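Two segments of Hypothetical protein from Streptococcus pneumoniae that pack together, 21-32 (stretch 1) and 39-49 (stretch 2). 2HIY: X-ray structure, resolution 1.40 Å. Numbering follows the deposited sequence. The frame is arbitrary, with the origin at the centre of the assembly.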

# COMPACT_ATOMS: atom_id res chain seq x y z
N LYS D 21 18.61 -0.43 4.09
CA LYS D 21 18.50 -0.92 5.45
C LYS D 21 19.75 -0.59 6.25
O LYS D 21 20.86 -0.86 5.84
CB LYS D 21 18.29 -2.44 5.46
CG LYS D 21 18.07 -3.00 6.87
CD LYS D 21 17.58 -4.45 6.85
CE LYS D 21 17.60 -5.04 8.27
NZ LYS D 21 17.45 -6.53 8.31
N VAL D 22 19.51 0.01 7.41
CA VAL D 22 20.57 0.30 8.36
C VAL D 22 20.08 -0.17 9.72
O VAL D 22 19.02 0.27 10.18
CB VAL D 22 20.88 1.81 8.42
CG1 VAL D 22 22.01 2.09 9.43
CG2 VAL D 22 21.22 2.34 7.02
N VAL D 23 20.85 -1.06 10.34
CA VAL D 23 20.51 -1.55 11.67
C VAL D 23 21.21 -0.63 12.67
O VAL D 23 22.44 -0.53 12.65
CB VAL D 23 20.92 -3.01 11.84
CG1 VAL D 23 20.63 -3.50 13.27
CG2 VAL D 23 20.17 -3.89 10.84
N MSE D 24 20.44 0.01 13.54
CA MSE D 24 20.98 1.04 14.43
C MSE D 24 22.08 0.51 15.32
O MSE D 24 23.12 1.13 15.45
CB MSE D 24 19.88 1.71 15.27
CG MSE D 24 18.99 2.64 14.48
SE MSE D 24 19.92 4.08 13.51
CE MSE D 24 19.46 3.48 11.72
N ALA D 25 21.90 -0.66 15.92
CA ALA D 25 22.96 -1.18 16.76
C ALA D 25 24.26 -1.41 15.98
O ALA D 25 25.37 -1.25 16.53
CB ALA D 25 22.52 -2.47 17.46
N GLU D 26 24.14 -1.86 14.73
CA GLU D 26 25.33 -2.07 13.89
C GLU D 26 25.99 -0.74 13.57
O GLU D 26 27.22 -0.61 13.70
CB GLU D 26 24.97 -2.81 12.60
CG GLU D 26 24.56 -4.25 12.87
CD GLU D 26 24.05 -5.00 11.67
OE1 GLU D 26 24.06 -4.47 10.54
OE2 GLU D 26 23.62 -6.16 11.88
N LEU D 27 25.21 0.24 13.14
CA LEU D 27 25.76 1.55 12.85
C LEU D 27 26.45 2.15 14.09
O LEU D 27 27.54 2.73 13.97
CB LEU D 27 24.65 2.49 12.35
CG LEU D 27 25.14 3.87 11.91
CD1 LEU D 27 26.16 3.77 10.78
CD2 LEU D 27 23.98 4.75 11.50
N ARG D 28 25.83 2.08 15.27
CA ARG D 28 26.46 2.61 16.47
C ARG D 28 27.81 1.95 16.71
O ARG D 28 28.79 2.64 17.02
CB ARG D 28 25.54 2.48 17.71
CG ARG D 28 24.24 3.25 17.56
CD ARG D 28 23.53 3.38 18.92
NE ARG D 28 23.25 2.07 19.51
CZ ARG D 28 22.11 1.40 19.40
NH1 ARG D 28 21.09 1.89 18.70
NH2 ARG D 28 22.00 0.22 19.97
N GLN D 29 27.89 0.63 16.56
CA GLN D 29 29.16 -0.08 16.75
C GLN D 29 30.18 0.34 15.69
O GLN D 29 31.37 0.57 16.01
CB GLN D 29 28.96 -1.61 16.72
CG GLN D 29 30.26 -2.44 16.65
CD GLN D 29 30.99 -2.48 17.97
OE1 GLN D 29 30.69 -3.31 18.82
NE2 GLN D 29 31.97 -1.58 18.14
N GLU D 30 29.75 0.41 14.44
CA GLU D 30 30.65 0.80 13.36
C GLU D 30 31.20 2.23 13.52
O GLU D 30 32.39 2.47 13.32
CB GLU D 30 29.90 0.68 12.04
CG GLU D 30 29.64 -0.77 11.67
CD GLU D 30 28.44 -0.99 10.78
OE1 GLU D 30 27.77 -0.02 10.33
OE2 GLU D 30 28.15 -2.19 10.55
N LEU D 31 30.34 3.16 13.93
CA LEU D 31 30.82 4.54 14.16
C LEU D 31 31.73 4.62 15.37
O LEU D 31 32.64 5.44 15.42
CB LEU D 31 29.64 5.51 14.30
CG LEU D 31 28.82 5.66 13.02
CD1 LEU D 31 27.62 6.58 13.30
CD2 LEU D 31 29.67 6.21 11.87
N THR D 32 31.51 3.77 16.36
CA THR D 32 32.40 3.69 17.53
C THR D 32 33.76 3.20 17.05
O THR D 32 34.81 3.76 17.42
CB THR D 32 31.80 2.78 18.63
OG1 THR D 32 30.54 3.31 19.05
CG2 THR D 32 32.69 2.73 19.86
N VAL D 39 28.17 7.11 21.07
CA VAL D 39 27.27 7.10 19.92
C VAL D 39 25.88 6.61 20.34
O VAL D 39 25.74 5.53 20.91
CB VAL D 39 27.82 6.25 18.76
CG1 VAL D 39 26.91 6.40 17.54
CG2 VAL D 39 29.23 6.70 18.39
N GLU D 40 24.87 7.41 20.00
CA GLU D 40 23.48 7.10 20.33
C GLU D 40 22.62 7.31 19.08
O GLU D 40 23.03 8.01 18.15
CB GLU D 40 22.98 8.01 21.44
CG GLU D 40 23.78 7.87 22.73
CD GLU D 40 23.30 8.77 23.85
OE1 GLU D 40 22.16 9.29 23.76
OE2 GLU D 40 24.05 8.93 24.84
N SER D 41 21.46 6.66 19.05
CA SER D 41 20.52 6.84 17.94
C SER D 41 19.12 7.11 18.47
O SER D 41 18.76 6.67 19.59
CB SER D 41 20.53 5.62 16.99
OG SER D 41 20.19 4.42 17.66
N TYR D 42 18.34 7.83 17.69
CA TYR D 42 16.94 8.08 18.01
C TYR D 42 16.13 7.49 16.88
O TYR D 42 16.35 7.82 15.71
CB TYR D 42 16.68 9.58 18.14
CG TYR D 42 15.20 9.91 18.28
CD1 TYR D 42 14.47 9.46 19.39
CD2 TYR D 42 14.53 10.63 17.30
CE1 TYR D 42 13.10 9.76 19.52
CE2 TYR D 42 13.18 10.92 17.41
CZ TYR D 42 12.47 10.47 18.52
OH TYR D 42 11.13 10.77 18.63
N ILE D 43 15.21 6.60 17.25
CA ILE D 43 14.32 5.90 16.32
C ILE D 43 15.13 5.27 15.17
O ILE D 43 16.26 4.84 15.40
CB ILE D 43 13.04 6.75 15.89
CG1 ILE D 43 13.39 8.04 15.14
CG2 ILE D 43 12.12 6.97 17.12
CD1 ILE D 43 12.18 8.86 14.64
N ASN D 44 14.57 5.19 13.97
CA ASN D 44 15.17 4.37 12.92
C ASN D 44 15.34 5.12 11.60
O ASN D 44 15.84 4.54 10.62
CB ASN D 44 14.35 3.07 12.73
CG ASN D 44 15.18 1.91 12.19
OD1 ASN D 44 16.37 1.79 12.49
ND2 ASN D 44 14.55 1.05 11.39
N SER D 45 14.99 6.40 11.58
CA SER D 45 15.03 7.16 10.33
C SER D 45 16.38 7.77 10.03
O SER D 45 16.56 8.39 8.98
CB SER D 45 14.00 8.30 10.35
OG SER D 45 14.27 9.23 11.40
N GLY D 46 17.34 7.59 10.93
CA GLY D 46 18.68 8.10 10.69
C GLY D 46 18.98 9.36 11.48
O GLY D 46 19.24 10.42 10.90
N ASN D 47 19.00 9.23 12.81
CA ASN D 47 19.28 10.33 13.72
C ASN D 47 20.31 9.80 14.69
O ASN D 47 19.96 9.01 15.59
CB ASN D 47 18.01 10.73 14.49
CG ASN D 47 16.87 11.05 13.56
OD1 ASN D 47 16.92 12.05 12.84
ND2 ASN D 47 15.86 10.20 13.53
N ILE D 48 21.56 10.18 14.47
CA ILE D 48 22.70 9.69 15.23
C ILE D 48 23.33 10.83 15.98
O ILE D 48 23.40 11.96 15.47
CB ILE D 48 23.77 9.05 14.27
CG1 ILE D 48 23.23 7.73 13.73
CG2 ILE D 48 25.11 8.80 14.99
CD1 ILE D 48 23.43 6.54 14.71
N PHE D 49 23.80 10.56 17.20
CA PHE D 49 24.46 11.55 18.00
C PHE D 49 25.78 10.98 18.48
O PHE D 49 25.86 9.79 18.83
CB PHE D 49 23.57 11.96 19.19
CG PHE D 49 22.21 12.37 18.75
CD1 PHE D 49 21.93 13.71 18.42
CD2 PHE D 49 21.24 11.40 18.50
CE1 PHE D 49 20.67 14.07 17.92
CE2 PHE D 49 19.99 11.74 17.99
CZ PHE D 49 19.71 13.10 17.68
O HOH W 1 16.47 -1.17 10.22
O HOH W 2 17.59 -0.48 13.34
O HOH W 3 29.87 4.61 21.37

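At the centre of the contact, which buries 503 Å² over both stretches, lies Ile48, whose side chain rises from its strand toward the helix that begins at Met24. Ile48 CD1 approaches Leu27 CD2 at 3.7 Å and the selenium of Met24, a selenomethionine, at 4.5 Å (SE to CD1), while Ile48 CG2 meets Leu31 CD1 at 3.8 Å. Met24, Leu27 and Leu31, buried like Ile48, follow one another at helical spacings of three and four residues, so their CA-to-CB bonds all point toward the strands and offer flexible, apolar side chains to the branched isoleucine. Val39, short and branched, also points toward the helix: its CG2 lies 4.3 Å from Leu31 CB, its CG1 4.1 Å from Arg28 CG.

Arg28 leads from the apolar centre to the polar edge. Its CB points sideways, and its methylenes lie along the neighbouring strand. The guanidinium is thus carried to Ser41, where Arg28 NH1 donates a hydrogen bond to Ser41 OG (2.9 Å) near the guanidinium plane. A small hydroxyl suits this place, because Ser41 OG also sits 3.6 Å from Met24 CB.

At the margins, water completes the contact. The Asn44 amide can both accept and donate: OD1 accepts from a water held by Met24 N, ND2 donates to another that donates to Val22 O. The Thr32 hydroxyl donates to Arg28 O while accepting from a third, which accepts from Val39 N.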